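Local coordinates for putative enoyl-CoA hydratase/isomerase (Bordetella parapertussis, PDB 3ISA), which probably acts on acyl-CoA thioesters as a hydratase or isomerase of the crotonase-like family, its exact substrate and reaction not being established, at residues A17-T21 with G42-A46; A65-F69 with L80-M84; L102-H106 with W186-I190. Residue numbers count along the deposited sequence, not the author numbering.

Interaction 1: A17-T21 with G42-A46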
loop_
_atom_site.group_PDB
_atom_site.type_symbol
_atom_site.label_atom_id
_atom_site.label_comp_id
_atom_site.label_asym_id
_atom_site.label_seq_id
_atom_site.Cartn_x
_atom_site.Cartn_y
_atom_site.Cartn_z
ATOM N N ALA D 17 9.526 18.746 -29.767
ATOM C CA ALA D 17 8.865 17.463 -30.057
ATOM C C ALA D 17 9.703 16.514 -30.893
ATOM O O ALA D 17 10.329 16.931 -31.877
ATOM C CB ALA D 17 7.515 17.690 -30.760
ATOM N N TRP D 18 9.684 15.236 -30.516
ATOM C CA TRP D 18 10.178 14.170 -31.379
ATOM C C TRP D 18 8.976 13.388 -31.865
ATOM O O TRP D 18 8.066 13.077 -31.082
ATOM C CB TRP D 18 11.112 13.206 -30.642
ATOM C CG TRP D 18 12.488 13.727 -30.364
ATOM C CD1 TRP D 18 12.920 15.028 -30.414
ATOM C CD2 TRP D 18 13.613 12.942 -29.957
ATOM N NE1 TRP D 18 14.258 15.094 -30.072
ATOM C CE2 TRP D 18 14.705 13.828 -29.785
ATOM C CE3 TRP D 18 13.806 11.571 -29.733
ATOM C CZ2 TRP D 18 15.974 13.390 -29.373
ATOM C CZ3 TRP D 18 15.071 11.131 -29.317
ATOM C CH2 TRP D 18 16.142 12.039 -29.152
ATOM N N THR D 19 8.958 13.085 -33.156
ATOM C CA THR D 19 7.902 12.269 -33.717
ATOM C C THR D 19 8.464 10.893 -34.080
ATOM O O THR D 19 9.398 10.767 -34.885
ATOM C CB THR D 19 7.256 12.956 -34.943
ATOM O OG1 THR D 19 6.773 14.244 -34.551
ATOM C CG2 THR D 19 6.105 12.105 -35.523
ATOM N N PHE D 20 7.874 9.878 -33.466
ATOM C CA PHE D 20 8.211 8.484 -33.691
ATOM C C PHE D 20 7.201 7.881 -34.662
ATOM O O PHE D 20 6.059 7.599 -34.292
ATOM C CB PHE D 20 8.148 7.706 -32.370
ATOM C CG PHE D 20 9.156 8.154 -31.340
ATOM C CD1 PHE D 20 10.406 7.548 -31.266
ATOM C CD2 PHE D 20 8.844 9.159 -30.434
ATOM C CE1 PHE D 20 11.351 7.950 -30.311
ATOM C CE2 PHE D 20 9.780 9.577 -29.467
ATOM C CZ PHE D 20 11.041 8.960 -29.403
ATOM N N THR D 21 7.622 7.681 -35.904
ATOM C CA THR D 21 6.743 7.092 -36.891
ATOM C C THR D 21 7.094 5.616 -37.066
ATOM O O THR D 21 8.176 5.280 -37.563
ATOM C CB THR D 21 6.806 7.858 -38.250
ATOM O OG1 THR D 21 6.476 9.230 -38.045
ATOM C CG2 THR D 21 5.846 7.234 -39.273
ATOM N N GLY D 42 14.914 5.039 -28.764
ATOM C CA GLY D 42 14.433 6.385 -29.072
ATOM C C GLY D 42 13.791 7.084 -27.880
ATOM O O GLY D 42 14.081 8.254 -27.611
ATOM N N VAL D 43 12.906 6.366 -27.182
ATOM C CA VAL D 43 12.259 6.879 -25.960
ATOM C C VAL D 43 13.289 7.202 -24.860
ATOM O O VAL D 43 13.225 8.275 -24.252
ATOM C CB VAL D 43 11.118 5.929 -25.467
ATOM C CG1 VAL D 43 10.623 6.352 -24.121
ATOM C CG2 VAL D 43 9.943 5.952 -26.491
ATOM N N ASP D 44 14.241 6.296 -24.635
ATOM C CA ASP D 44 15.322 6.531 -23.657
ATOM C C ASP D 44 16.157 7.770 -24.002
ATOM O O ASP D 44 16.494 8.548 -23.111
ATOM C CB ASP D 44 16.242 5.313 -23.523
ATOM C CG ASP D 44 15.583 4.141 -22.803
ATOM O OD1 ASP D 44 14.442 4.270 -22.310
ATOM O OD2 ASP D 44 16.211 3.065 -22.735
ATOM N N ALA D 45 16.462 7.955 -25.291
ATOM C CA ALA D 45 17.233 9.108 -25.753
ATOM C C ALA D 45 16.448 10.402 -25.535
ATOM O O ALA D 45 17.005 11.388 -25.068
ATOM C CB ALA D 45 17.606 8.938 -27.220
ATOM N N ALA D 46 15.150 10.379 -25.848
ATOM C CA ALA D 46 14.276 11.530 -25.605
ATOM C C ALA D 46 14.181 11.912 -24.115
ATOM O O ALA D 46 14.117 13.105 -23.792
ATOM C CB ALA D 46 12.902 11.283 -26.185
#
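How a helix is fitted against a sheet is a question of relief, and here the strand supplies the bumps while the helix supplies the hollow. Helix 42-46 runs almost exactly antiparallel to strand 17-21, at 177°, with the two axes 10.5 Å apart at their closest. From the strand, Trp18 and Phe20 point toward the helix; the helix answers with Gly42, Ala45 and Ala46, residues too small to push the rings back. The edge of the Phe20 ring lodges at Gly42, its CE1 only 3.6 Å from Gly42 C, so close that a beta carbon at this position would run into the ring. The methyl of Ala46 is a small knob: it sits over a face of Trp18 in a CH-pi contact, CB lying 4.1 Å from the centroid of the six-membered ring, and also meets the edge of Phe20. Ala45 CB closes the rim of the indole, 3.9 Å from Trp18 CH2, while Val43 CG2 borders Phe20 CZ at 4.3 Å. Strand 17-22, helix 33-48 and strand 53-58 form a beta-alpha-beta unit, and this contact seats the crossover helix on its first strand. Aromatic carbon meets small aliphatic groups and helix backbone, so the contact depends on close fit and burial of apolar surface, not on polar pairing between the segments.

Interaction 2: A65-F69 with L80-M84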
loop_
_atom_site.group_PDB
_atom_site.type_symbol
_atom_site.label_atom_id
_atom_site.label_comp_id
_atom_site.label_asym_id
_atom_site.label_seq_id
_atom_site.Cartn_x
_atom_site.Cartn_y
_atom_site.Cartn_z
ATOM N N ALA D 65 -0.521 -3.018 -35.731
ATOM C CA ALA D 65 -1.177 -4.305 -35.499
ATOM C C ALA D 65 -0.592 -5.087 -34.320
ATOM O O ALA D 65 -0.965 -6.240 -34.105
ATOM C CB ALA D 65 -1.151 -5.148 -36.770
ATOM N N GLY D 66 0.301 -4.463 -33.541
ATOM C CA GLY D 66 0.831 -5.106 -32.338
ATOM C C GLY D 66 1.897 -6.138 -32.650
ATOM O O GLY D 66 2.569 -6.022 -33.648
ATOM N N PHE D 67 2.032 -7.152 -31.793
ATOM C CA PHE D 67 3.078 -8.174 -31.907
ATOM C C PHE D 67 3.150 -8.773 -33.328
ATOM O O PHE D 67 2.135 -9.185 -33.899
ATOM C CB PHE D 67 2.797 -9.275 -30.883
ATOM C CG PHE D 67 3.927 -10.250 -30.690
ATOM C CD1 PHE D 67 4.897 -10.007 -29.718
ATOM C CD2 PHE D 67 3.990 -11.438 -31.426
ATOM C CE1 PHE D 67 5.938 -10.912 -29.504
ATOM C CE2 PHE D 67 5.038 -12.365 -31.211
ATOM C CZ PHE D 67 6.004 -12.091 -30.247
ATOM N N ASP D 68 4.346 -8.760 -33.901
ATOM C CA ASP D 68 4.583 -9.364 -35.210
ATOM C C ASP D 68 4.640 -10.888 -35.093
ATOM O O ASP D 68 5.634 -11.453 -34.611
ATOM C CB ASP D 68 5.864 -8.807 -35.854
ATOM C CG ASP D 68 5.946 -9.135 -37.351
ATOM O OD1 ASP D 68 5.180 -10.016 -37.791
ATOM O OD2 ASP D 68 6.754 -8.516 -38.081
ATOM N N PHE D 69 3.574 -11.549 -35.544
ATOM C CA PHE D 69 3.488 -13.016 -35.490
ATOM C C PHE D 69 4.157 -13.763 -36.661
ATOM O O PHE D 69 4.169 -15.002 -36.665
ATOM C CB PHE D 69 2.034 -13.479 -35.351
ATOM C CG PHE D 69 1.419 -13.152 -34.024
ATOM C CD1 PHE D 69 1.750 -13.887 -32.897
ATOM C CD2 PHE D 69 0.520 -12.096 -33.904
ATOM C CE1 PHE D 69 1.173 -13.591 -31.653
ATOM C CE2 PHE D 69 -0.060 -11.794 -32.671
ATOM C CZ PHE D 69 0.277 -12.547 -31.546
ATOM N N LEU D 80 9.674 -15.640 -27.475
ATOM C CA LEU D 80 8.383 -14.945 -27.499
ATOM C C LEU D 80 8.127 -14.209 -26.182
ATOM O O LEU D 80 7.638 -13.068 -26.184
ATOM C CB LEU D 80 7.246 -15.928 -27.793
ATOM C CG LEU D 80 7.356 -16.630 -29.153
ATOM C CD1 LEU D 80 6.261 -17.688 -29.262
ATOM C CD2 LEU D 80 7.316 -15.643 -30.325
ATOM N N LEU D 81 8.466 -14.863 -25.074
ATOM C CA LEU D 81 8.386 -14.241 -23.744
ATOM C C LEU D 81 9.235 -12.972 -23.662
ATOM O O LEU D 81 8.746 -11.938 -23.218
ATOM C CB LEU D 81 8.794 -15.217 -22.628
ATOM C CG LEU D 81 8.898 -14.557 -21.235
ATOM C CD1 LEU D 81 7.535 -14.027 -20.720
ATOM C CD2 LEU D 81 9.569 -15.450 -20.183
ATOM N N LEU D 82 10.493 -13.055 -24.096
ATOM C CA LEU D 82 11.387 -11.899 -24.103
ATOM C C LEU D 82 10.786 -10.734 -24.903
ATOM O O LEU D 82 10.770 -9.596 -24.432
ATOM C CB LEU D 82 12.788 -12.264 -24.600
ATOM C CG LEU D 82 13.788 -11.096 -24.671
ATOM C CD1 LEU D 82 13.886 -10.373 -23.330
ATOM C CD2 LEU D 82 15.180 -11.583 -25.093
ATOM N N ARG D 83 10.266 -11.034 -26.087
ATOM C CA ARG D 83 9.673 -9.996 -26.914
ATOM C C ARG D 83 8.450 -9.317 -26.242
ATOM O O ARG D 83 8.282 -8.097 -26.321
ATOM C CB ARG D 83 9.342 -10.533 -28.314
ATOM C CG ARG D 83 10.579 -10.794 -29.190
ATOM C CD ARG D 83 10.181 -11.477 -30.499
ATOM N NE ARG D 83 9.224 -10.656 -31.251
ATOM C CZ ARG D 83 8.481 -11.100 -32.259
ATOM N NH1 ARG D 83 8.569 -12.371 -32.634
ATOM N NH2 ARG D 83 7.633 -10.277 -32.876
ATOM N N MET D 84 7.619 -10.105 -25.573
ATOM C CA MET D 84 6.493 -9.552 -24.815
ATOM C C MET D 84 6.938 -8.718 -23.600
ATOM O O MET D 84 6.387 -7.656 -23.332
ATOM C CB MET D 84 5.535 -10.679 -24.405
ATOM C CG MET D 84 4.639 -11.179 -25.551
ATOM S SD MET D 84 3.553 -9.950 -26.321
ATOM C CE MET D 84 2.618 -11.124 -27.318
HETATM O O HOH W 1 7.037 -13.648 -34.594
#
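A cationic side chain laid flat on an aromatic ring is the classic cation-pi stack, and helix 80-84 builds one on the loop 65-69, which follows strand 53-58 in this crotonase-like fold. Leu80 comes first: its CD2 touches the edge of the Phe67 ring, 3.8 Å from CZ, while the same side chain also packs against helix 233-241. One turn on from Leu80, Arg83 spreads its guanidinium over one face of Phe67, the centres 3.9 Å apart and the planes inclined by 16°. Edge-on, the same group ties down the loop: Arg83 NH2 donates to Asp68 O at 2.9 Å, and a water donates to Asp68 O at 2.6 Å and accepts from Arg83 NH1 at 2.8 Å. Further partners are Gln75 and the carbonyl of Leu31, so its N-H groups find acceptors. The Asp68 carboxylate turns away to Thr70 and Arg24. Met84 takes the opposite face of Phe67, its sulfur obliquely placed in a Met-aromatic contact, so that the ring is sandwiched between the guanidinium and the Met84 methyl; that methyl, CE, lies 3.9 Å from the ring centroid and 3.5 Å from Phe67 CD1.

Interaction 3: L102-H106 with W186-I190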
loop_
_atom_site.group_PDB
_atom_site.type_symbol
_atom_site.label_atom_id
_atom_site.label_comp_id
_atom_site.label_asym_id
_atom_site.label_seq_id
_atom_site.Cartn_x
_atom_site.Cartn_y
_atom_site.Cartn_z
ATOM N N LEU D 102 1.727 12.031 -27.139
ATOM C CA LEU D 102 0.590 12.165 -28.034
ATOM C C LEU D 102 0.596 11.018 -29.041
ATOM O O LEU D 102 1.603 10.763 -29.714
ATOM C CB LEU D 102 0.636 13.528 -28.761
ATOM C CG LEU D 102 -0.278 13.780 -29.984
ATOM C CD1 LEU D 102 -1.726 13.754 -29.576
ATOM C CD2 LEU D 102 0.025 15.118 -30.641
ATOM N N ALA D 103 -0.533 10.342 -29.177
ATOM C CA ALA D 103 -0.638 9.279 -30.161
ATOM C C ALA D 103 -1.748 9.613 -31.151
ATOM O O ALA D 103 -2.772 10.175 -30.773
ATOM C CB ALA D 103 -0.893 7.956 -29.499
ATOM N N LEU D 104 -1.528 9.248 -32.406
ATOM C CA LEU D 104 -2.444 9.563 -33.485
ATOM C C LEU D 104 -2.681 8.289 -34.279
ATOM O O LEU D 104 -1.780 7.810 -34.980
ATOM C CB LEU D 104 -1.843 10.654 -34.379
ATOM C CG LEU D 104 -1.547 12.017 -33.741
ATOM C CD1 LEU D 104 -0.572 12.808 -34.622
ATOM C CD2 LEU D 104 -2.813 12.811 -33.461
ATOM N N ALA D 105 -3.871 7.708 -34.112
ATOM C CA ALA D 105 -4.179 6.397 -34.687
ATOM C C ALA D 105 -5.115 6.520 -35.873
ATOM O O ALA D 105 -5.956 7.419 -35.920
ATOM C CB ALA D 105 -4.814 5.488 -33.662
ATOM N N HIS D 106 -4.955 5.598 -36.814
ATOM C CA HIS D 106 -5.847 5.471 -37.947
ATOM C C HIS D 106 -5.889 4.002 -38.310
ATOM O O HIS D 106 -5.080 3.226 -37.799
ATOM C CB HIS D 106 -5.421 6.384 -39.120
ATOM C CG HIS D 106 -4.106 6.026 -39.752
ATOM N ND1 HIS D 106 -2.901 6.148 -39.096
ATOM C CD2 HIS D 106 -3.810 5.595 -41.001
ATOM C CE1 HIS D 106 -1.923 5.776 -39.903
ATOM N NE2 HIS D 106 -2.447 5.433 -41.064
ATOM N N TRP D 186 -4.161 16.772 -37.841
ATOM C CA TRP D 186 -3.074 16.275 -36.981
ATOM C C TRP D 186 -1.908 17.272 -36.760
ATOM O O TRP D 186 -1.492 17.444 -35.602
ATOM C CB TRP D 186 -2.602 14.887 -37.435
ATOM C CG TRP D 186 -3.608 13.771 -37.190
ATOM C CD1 TRP D 186 -4.879 13.893 -36.698
ATOM C CD2 TRP D 186 -3.411 12.368 -37.433
ATOM N NE1 TRP D 186 -5.477 12.656 -36.608
ATOM C CE2 TRP D 186 -4.599 11.706 -37.062
ATOM C CE3 TRP D 186 -2.341 11.606 -37.948
ATOM C CZ2 TRP D 186 -4.754 10.320 -37.174
ATOM C CZ3 TRP D 186 -2.495 10.228 -38.058
ATOM C CH2 TRP D 186 -3.694 9.600 -37.670
ATOM N N PRO D 187 -1.392 17.947 -37.833
ATOM C CA PRO D 187 -0.368 18.972 -37.553
ATOM C C PRO D 187 -0.755 20.032 -36.510
ATOM O O PRO D 187 0.070 20.356 -35.652
ATOM C CB PRO D 187 -0.119 19.608 -38.936
ATOM C CG PRO D 187 -0.378 18.486 -39.882
ATOM C CD PRO D 187 -1.611 17.825 -39.294
ATOM N N ALA D 188 -1.990 20.539 -36.564
ATOM C CA ALA D 188 -2.476 21.506 -35.576
ATOM C C ALA D 188 -2.553 20.924 -34.152
ATOM O O ALA D 188 -2.246 21.621 -33.165
ATOM C CB ALA D 188 -3.825 22.084 -35.998
ATOM N N LEU D 189 -2.948 19.655 -34.051
ATOM C CA LEU D 189 -2.984 18.958 -32.756
ATOM C C LEU D 189 -1.582 18.810 -32.168
ATOM O O LEU D 189 -1.388 18.947 -30.957
ATOM C CB LEU D 189 -3.660 17.589 -32.887
ATOM C CG LEU D 189 -5.167 17.563 -33.160
ATOM C CD1 LEU D 189 -5.618 16.114 -33.369
ATOM C CD2 LEU D 189 -5.958 18.232 -32.045
ATOM N N ILE D 190 -0.608 18.553 -33.037
ATOM C CA ILE D 190 0.787 18.425 -32.608
ATOM C C ILE D 190 1.302 19.758 -32.071
ATOM O O ILE D 190 1.909 19.815 -30.985
ATOM C CB ILE D 190 1.690 17.879 -33.741
ATOM C CG1 ILE D 190 1.287 16.436 -34.052
ATOM C CG2 ILE D 190 3.187 17.963 -33.337
ATOM C CD1 ILE D 190 1.907 15.855 -35.325
#
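Leu104 lies over the indole of Trp186, its CB 3.6 Å from the centroid of the six-membered ring and only 7° off the ring normal, a nearly ideal CH-pi geometry. The broad tryptophan face thus serves as a floor for the middle of strand 102-105, and further contacts spread outward from that pair. The leucine's own methyls reach along the helix, CD1 to Ile190 CD1 at 4.0 Å and CD2 to Leu189 CD1 at 4.3 Å. Two residues back, Leu102 projects from the same side of the strand and sets CD2 against Ile190 CG1, 3.9 Å away. At the other end, where the strand gives way to loop, the edge of the indole meets the backbone: Trp186 CZ2 approaches Ala105 O to 3.4 Å. His106 lies beside this edge, with its ring oblique to the indole; its NE2 is hydrogen-bonded to Gly60 O, just as the indole NE1 is bonded to Ala181 O, so both polar groups are satisfied while the hydrocarbon surfaces pack. The axes of strand 102-105 and helix 186-190 approach to 10.4 Å, their directions 170° apart. Residues at least 80 positions apart in sequence are brought together in this way, and the result is the antiparallel packing of a helix against an inner strand characteristic of layered alpha/beta folds, here the six-stranded mixed sheet of a crotonase-like domain.

Along the chain the three contacts come in series within one crotonase-like domain. Interactions 1 and 3 share the six-stranded sheet: strands 17-22 and 100-105 are separated in it by strand 53-58, and the contacts lie about 15 Å apart between centres, about 5 Å between nearest atoms. They put helices 33-48 and 186-197 against the two faces of that sheet, the first contact resting on Leu54 and the second on its neighbour Val55. Interaction 2, its centre about 21 Å from that of interaction 1 and about 25 Å from that of interaction 3, ties the loop after strand 53-58 to helix 77-95, which leads directly into strand 100-105. The sheet is thus covered on both faces.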